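PDB 1IKP: exotoxin A from Pseudomonas aeruginosa, which transfers ADP-ribose from NAD to a host-cell protein, probably elongation factor 2, after its other domains bring it into the cell. Local coordinates for residues H169-Q178 and G222-A233. The protein carries 2 engineered substitutions. Sequence-based numbering, arbitrary orientation.
Sequences HAGVSVVMAQ and GKIYRVLAGNPA
Met-176 and Ile-224 form a hydrogen-bonded antiparallel pair, Met-176 N reaching Ile-224 O at 2.8 Å with an N-H...O angle of 171°. Val-174 and Arg-226 repeat the pattern, and the short strand axes run 151° apart in direction. Beyond them the ladder changes register: Val-172 O accepts from both Leu-228 N (2.8 Å) and Ala-229 N (3.2 Å), each donor in the carbonyl plane; with Leu-228 and Ala-229 both facing Val-172, this is a classic beta bulge. Asn-231 N still bonds Ala-170 O past it, and a water bridges His-169 O to Ala-233 N.

Side-chain contacts divide between the two faces of the ladder. On one, Val-174 CG1 meets Leu-228 CD2 at 3.9 Å and lies over a face of the Arg-226 guanidinium. On the other, Val-175 CG2, anti to the backbone N, touches Lys-223 CB at 3.5 Å. The Tyr-225 side chain, whose CG stands opposite the backbone N (chi1 173°), brings CE1 to 3.4 Å from Ser-173 OG.

At the far end, Asn-231 O sits in the plane of the His-169 ring, at its edge, 3.0 Å from CD2. Strand 40-49 pairs with the other edge of 170-176, so this bulged antiparallel ladder belongs to the beta-sheet of the receptor-binding domain, whose family belongs to the concanavalin-like clan.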
ATOM      1  N   HIS A 169       8.330  -3.596 -31.730  1.00 14.21           N
ATOM      2  CA  HIS A 169       8.426  -4.501 -30.596  1.00 16.58           C
ATOM      3  C   HIS A 169       7.106  -4.865 -29.951  1.00 13.38           C
ATOM      4  O   HIS A 169       6.988  -4.897 -28.714  1.00 14.67           O
ATOM      5  CB  HIS A 169       9.393  -3.952 -29.548  1.00 16.38           C
ATOM      6  CG  HIS A 169      10.829  -4.074 -29.951  1.00 18.74           C
ATOM      7  ND1 HIS A 169      11.559  -3.012 -30.441  1.00 23.23           N
ATOM      8  CD2 HIS A 169      11.654  -5.147 -29.986  1.00 21.99           C
ATOM      9  CE1 HIS A 169      12.772  -3.424 -30.761  1.00 21.20           C
ATOM     10  NE2 HIS A 169      12.855  -4.716 -30.499  1.00 22.99           N
ATOM     11  N   ALA A 170       6.112  -5.173 -30.767  1.00 13.66           N
ATOM     12  CA  ALA A 170       4.826  -5.611 -30.240  1.00 13.55           C
ATOM     13  C   ALA A 170       5.047  -7.072 -29.858  1.00 16.68           C
ATOM     14  O   ALA A 170       5.752  -7.796 -30.568  1.00 18.05           O
ATOM     15  CB  ALA A 170       3.742  -5.509 -31.300  1.00 16.49           C
ATOM     16  N   GLY A 171       4.447  -7.513 -28.758  1.00 16.14           N
ATOM     17  CA  GLY A 171       4.623  -8.892 -28.352  1.00 16.94           C
ATOM     18  C   GLY A 171       3.955  -9.201 -27.026  1.00 15.86           C
ATOM     19  O   GLY A 171       3.395  -8.316 -26.358  1.00 15.55           O
ATOM     20  N   VAL A 172       4.018 -10.471 -26.653  1.00 14.51           N
ATOM     21  CA  VAL A 172       3.434 -10.934 -25.404  1.00 12.97           C
ATOM     22  C   VAL A 172       4.307 -12.039 -24.834  1.00 14.48           C
ATOM     23  O   VAL A 172       4.783 -12.928 -25.563  1.00 16.52           O
ATOM     24  CB  VAL A 172       1.962 -11.422 -25.605  1.00 16.37           C
ATOM     25  CG1 VAL A 172       1.883 -12.544 -26.641  1.00 19.25           C
ATOM     26  CG2 VAL A 172       1.385 -11.860 -24.267  1.00 15.40           C
ATOM     27  N   SER A 173       4.538 -11.966 -23.531  1.00 14.15           N
ATOM     28  CA  SER A 173       5.347 -12.943 -22.827  1.00 15.04           C
ATOM     29  C   SER A 173       4.557 -13.462 -21.657  1.00 15.81           C
ATOM     30  O   SER A 173       3.537 -12.888 -21.279  1.00 14.75           O
ATOM     31  CB  SER A 173       6.638 -12.297 -22.319  1.00 14.03           C
ATOM     32  OG  SER A 173       6.386 -11.260 -21.378  1.00 17.57           O
ATOM     33  N   VAL A 174       4.999 -14.580 -21.107  1.00 15.23           N
ATOM     34  CA  VAL A 174       4.351 -15.135 -19.937  1.00 14.11           C
ATOM     35  C   VAL A 174       5.419 -15.522 -18.951  1.00 16.15           C
ATOM     36  O   VAL A 174       6.496 -15.995 -19.325  1.00 16.92           O
ATOM     37  CB  VAL A 174       3.511 -16.381 -20.253  1.00 15.04           C
ATOM     38  CG1 VAL A 174       4.407 -17.513 -20.771  1.00 17.61           C
ATOM     39  CG2 VAL A 174       2.743 -16.834 -18.994  1.00 17.34           C
ATOM     40  N   VAL A 175       5.146 -15.274 -17.679  1.00 13.99           N
ATOM     41  CA  VAL A 175       6.047 -15.659 -16.612  1.00 15.81           C
ATOM     42  C   VAL A 175       5.247 -16.575 -15.700  1.00 16.53           C
ATOM     43  O   VAL A 175       4.141 -16.241 -15.261  1.00 14.48           O
ATOM     44  CB  VAL A 175       6.614 -14.455 -15.833  1.00 18.41           C
ATOM     45  CG1 VAL A 175       5.500 -13.613 -15.260  1.00 19.92           C
ATOM     46  CG2 VAL A 175       7.507 -14.942 -14.714  1.00 20.60           C
ATOM     47  N   MET A 176       5.783 -17.768 -15.468  1.00 16.75           N
ATOM     48  CA  MET A 176       5.114 -18.754 -14.645  1.00 17.64           C
ATOM     49  C   MET A 176       5.871 -18.907 -13.339  1.00 19.24           C
ATOM     50  O   MET A 176       7.102 -18.994 -13.317  1.00 19.78           O
ATOM     51  CB  MET A 176       5.066 -20.107 -15.363  1.00 19.30           C
ATOM     52  CG  MET A 176       4.249 -20.150 -16.627  1.00 18.42           C
ATOM     53  SD  MET A 176       2.500 -19.770 -16.366  1.00 22.63           S
ATOM     54  CE  MET A 176       2.055 -21.117 -15.224  1.00 24.33           C
ATOM     55  N   ALA A 177       5.128 -18.942 -12.243  1.00 18.50           N
ATOM     56  CA  ALA A 177       5.750 -19.089 -10.944  1.00 19.66           C
ATOM     57  C   ALA A 177       6.128 -20.546 -10.767  1.00 20.34           C
ATOM     58  O   ALA A 177       5.650 -21.410 -11.499  1.00 18.46           O
ATOM     59  CB  ALA A 177       4.783 -18.668  -9.840  1.00 20.52           C
ATOM     60  N   GLN A 178       6.980 -20.802  -9.787  1.00 21.61           N
ATOM     61  CA  GLN A 178       7.401 -22.165  -9.498  1.00 23.96           C
ATOM     62  C   GLN A 178       6.211 -22.983  -8.997  1.00 27.18           C
ATOM     63  O   GLN A 178       5.538 -22.586  -8.050  1.00 30.11           O
ATOM     64  CB  GLN A 178       8.504 -22.153  -8.446  1.00 24.11           C
ATOM     65  CG  GLN A 178       9.052 -23.529  -8.122  1.00 24.38           C
ATOM     66  CD  GLN A 178      10.226 -23.461  -7.181  1.00 27.23           C
ATOM     67  OE1 GLN A 178      10.071 -23.118  -6.007  1.00 28.00           O
ATOM     68  NE2 GLN A 178      11.421 -23.768  -7.690  1.00 25.99           N
ATOM     69  N   GLY A 222      11.582 -18.342  -8.275  1.00 20.13           N
ATOM     70  CA  GLY A 222      11.908 -19.392  -9.231  1.00 20.75           C
ATOM     71  C   GLY A 222      11.064 -19.371 -10.493  1.00 17.92           C
ATOM     72  O   GLY A 222      10.795 -20.406 -11.094  1.00 20.82           O
ATOM     73  N   LYS A 223      10.641 -18.182 -10.910  1.00 18.91           N
ATOM     74  CA  LYS A 223       9.810 -18.063 -12.102  1.00 16.91           C
ATOM     75  C   LYS A 223      10.531 -18.429 -13.402  1.00 16.29           C
ATOM     76  O   LYS A 223      11.759 -18.378 -13.476  1.00 18.07           O
ATOM     77  CB  LYS A 223       9.279 -16.630 -12.208  1.00 18.10           C
ATOM     78  CG  LYS A 223      10.371 -15.586 -12.325  1.00 18.87           C
ATOM     79  CD  LYS A 223       9.827 -14.180 -12.078  1.00 20.96           C
ATOM     80  CE  LYS A 223      10.947 -13.195 -11.797  1.00 25.95           C
ATOM     81  NZ  LYS A 223      11.912 -13.057 -12.924  1.00 28.06           N
ATOM     82  N   ILE A 224       9.739 -18.800 -14.402  1.00 16.31           N
ATOM     83  CA  ILE A 224      10.237 -19.150 -15.733  1.00 17.19           C
ATOM     84  C   ILE A 224       9.533 -18.231 -16.725  1.00 17.71           C
ATOM     85  O   ILE A 224       8.296 -18.142 -16.746  1.00 18.35           O
ATOM     86  CB  ILE A 224       9.934 -20.611 -16.084  1.00 18.02           C
ATOM     87  CG1 ILE A 224      10.689 -21.531 -15.116  1.00 22.49           C
ATOM     88  CG2 ILE A 224      10.366 -20.896 -17.525  1.00 20.53           C
ATOM     89  CD1 ILE A 224      10.330 -22.987 -15.242  1.00 25.87           C
ATOM     90  N   TYR A 225      10.337 -17.575 -17.557  1.00 16.60           N
ATOM     91  CA  TYR A 225       9.882 -16.599 -18.557  1.00 16.88           C
ATOM     92  C   TYR A 225       9.927 -17.094 -20.002  1.00 18.54           C
ATOM     93  O   TYR A 225      10.878 -17.742 -20.406  1.00 18.21           O
ATOM     94  CB  TYR A 225      10.769 -15.363 -18.438  1.00 20.27           C
ATOM     95  CG  TYR A 225      10.562 -14.321 -19.503  1.00 22.79           C
ATOM     96  CD1 TYR A 225       9.545 -13.379 -19.388  1.00 24.05           C
ATOM     97  CD2 TYR A 225      11.402 -14.264 -20.624  1.00 23.84           C
ATOM     98  CE1 TYR A 225       9.365 -12.404 -20.355  1.00 25.06           C
ATOM     99  CE2 TYR A 225      11.226 -13.290 -21.601  1.00 25.96           C
ATOM    100  CZ  TYR A 225      10.205 -12.363 -21.458  1.00 25.68           C
ATOM    101  OH  TYR A 225      10.009 -11.389 -22.404  1.00 27.94           O
ATOM    102  N   ARG A 226       8.915 -16.755 -20.791  1.00 18.30           N
ATOM    103  CA  ARG A 226       8.877 -17.157 -22.197  1.00 18.93           C
ATOM    104  C   ARG A 226       8.135 -16.155 -23.056  1.00 18.17           C
ATOM    105  O   ARG A 226       7.082 -15.654 -22.660  1.00 16.21           O
ATOM    106  CB  ARG A 226       8.159 -18.490 -22.366  1.00 23.89           C
ATOM    107  CG  ARG A 226       8.874 -19.688 -21.804  1.00 31.34           C
ATOM    108  CD  ARG A 226       7.854 -20.676 -21.297  1.00 35.02           C
ATOM    109  NE  ARG A 226       6.830 -20.973 -22.289  1.00 35.78           N
ATOM    110  CZ  ARG A 226       5.600 -21.370 -21.986  1.00 37.73           C
ATOM    111  NH1 ARG A 226       5.239 -21.514 -20.719  1.00 38.66           N
ATOM    112  NH2 ARG A 226       4.729 -21.629 -22.950  1.00 37.89           N
ATOM    113  N   VAL A 227       8.683 -15.864 -24.233  1.00 16.55           N
ATOM    114  CA  VAL A 227       8.016 -14.980 -25.181  1.00 16.62           C
ATOM    115  C   VAL A 227       7.043 -15.886 -25.938  1.00 17.72           C
ATOM    116  O   VAL A 227       7.433 -16.935 -26.471  1.00 18.08           O
ATOM    117  CB  VAL A 227       9.000 -14.352 -26.211  1.00 16.85           C
ATOM    118  CG1 VAL A 227       8.215 -13.603 -27.295  1.00 17.15           C
ATOM    119  CG2 VAL A 227       9.960 -13.410 -25.509  1.00 18.71           C
ATOM    120  N   LEU A 228       5.776 -15.499 -25.982  1.00 16.91           N
ATOM    121  CA  LEU A 228       4.779 -16.303 -26.681  1.00 17.51           C
ATOM    122  C   LEU A 228       4.540 -15.848 -28.127  1.00 18.81           C
ATOM    123  O   LEU A 228       4.257 -16.661 -29.009  1.00 22.00           O
ATOM    124  CB  LEU A 228       3.453 -16.286 -25.904  1.00 17.25           C
ATOM    125  CG  LEU A 228       3.464 -16.870 -24.482  1.00 17.57           C
ATOM    126  CD1 LEU A 228       2.086 -16.708 -23.861  1.00 18.97           C
ATOM    127  CD2 LEU A 228       3.853 -18.355 -24.513  1.00 18.97           C
ATOM    128  N   ALA A 229       4.644 -14.549 -28.374  1.00 18.98           N
ATOM    129  CA  ALA A 229       4.432 -14.023 -29.719  1.00 18.26           C
ATOM    130  C   ALA A 229       5.122 -12.678 -29.859  1.00 17.39           C
ATOM    131  O   ALA A 229       5.376 -11.975 -28.872  1.00 18.62           O
ATOM    132  CB  ALA A 229       2.919 -13.882 -30.017  1.00 20.15           C
ATOM    133  N   GLY A 230       5.433 -12.314 -31.095  1.00 17.41           N
ATOM    134  CA  GLY A 230       6.086 -11.045 -31.332  1.00 17.41           C
ATOM    135  C   GLY A 230       7.478 -10.955 -30.734  1.00 17.57           C
ATOM    136  O   GLY A 230       8.156 -11.967 -30.535  1.00 18.62           O
ATOM    137  N   ASN A 231       7.907  -9.737 -30.431  1.00 17.88           N
ATOM    138  CA  ASN A 231       9.226  -9.532 -29.870  1.00 19.88           C
ATOM    139  C   ASN A 231       9.227  -8.337 -28.932  1.00 19.04           C
ATOM    140  O   ASN A 231       9.529  -7.215 -29.324  1.00 17.52           O
ATOM    141  CB  ASN A 231      10.245  -9.329 -30.998  1.00 24.76           C
ATOM    142  CG  ASN A 231      11.652  -9.127 -30.478  1.00 28.12           C
ATOM    143  OD1 ASN A 231      12.112  -9.859 -29.600  1.00 33.59           O
ATOM    144  ND2 ASN A 231      12.347  -8.137 -31.022  1.00 32.30           N
ATOM    145  N   PRO A 232       8.876  -8.573 -27.662  1.00 17.31           N
ATOM    146  CA  PRO A 232       8.842  -7.509 -26.661  1.00 18.94           C
ATOM    147  C   PRO A 232      10.196  -6.839 -26.497  1.00 19.90           C
ATOM    148  O   PRO A 232      11.248  -7.467 -26.656  1.00 20.20           O
ATOM    149  CB  PRO A 232       8.409  -8.237 -25.388  1.00 18.75           C
ATOM    150  CG  PRO A 232       7.628  -9.418 -25.891  1.00 18.77           C
ATOM    151  CD  PRO A 232       8.395  -9.853 -27.112  1.00 15.95           C
ATOM    152  N   ALA A 233      10.159  -5.560 -26.162  1.00 19.40           N
ATOM    153  CA  ALA A 233      11.363  -4.776 -25.955  1.00 21.51           C
ATOM    154  C   ALA A 233      11.829  -4.837 -24.503  1.00 24.14           C
ATOM    155  O   ALA A 233      11.026  -5.020 -23.585  1.00 25.60           O
ATOM    156  CB  ALA A 233      11.092  -3.331 -26.343  1.00 21.32           C
TER
HETATM  157  O   HOH W   1       7.545  -4.180 -26.146  1.00 14.83           O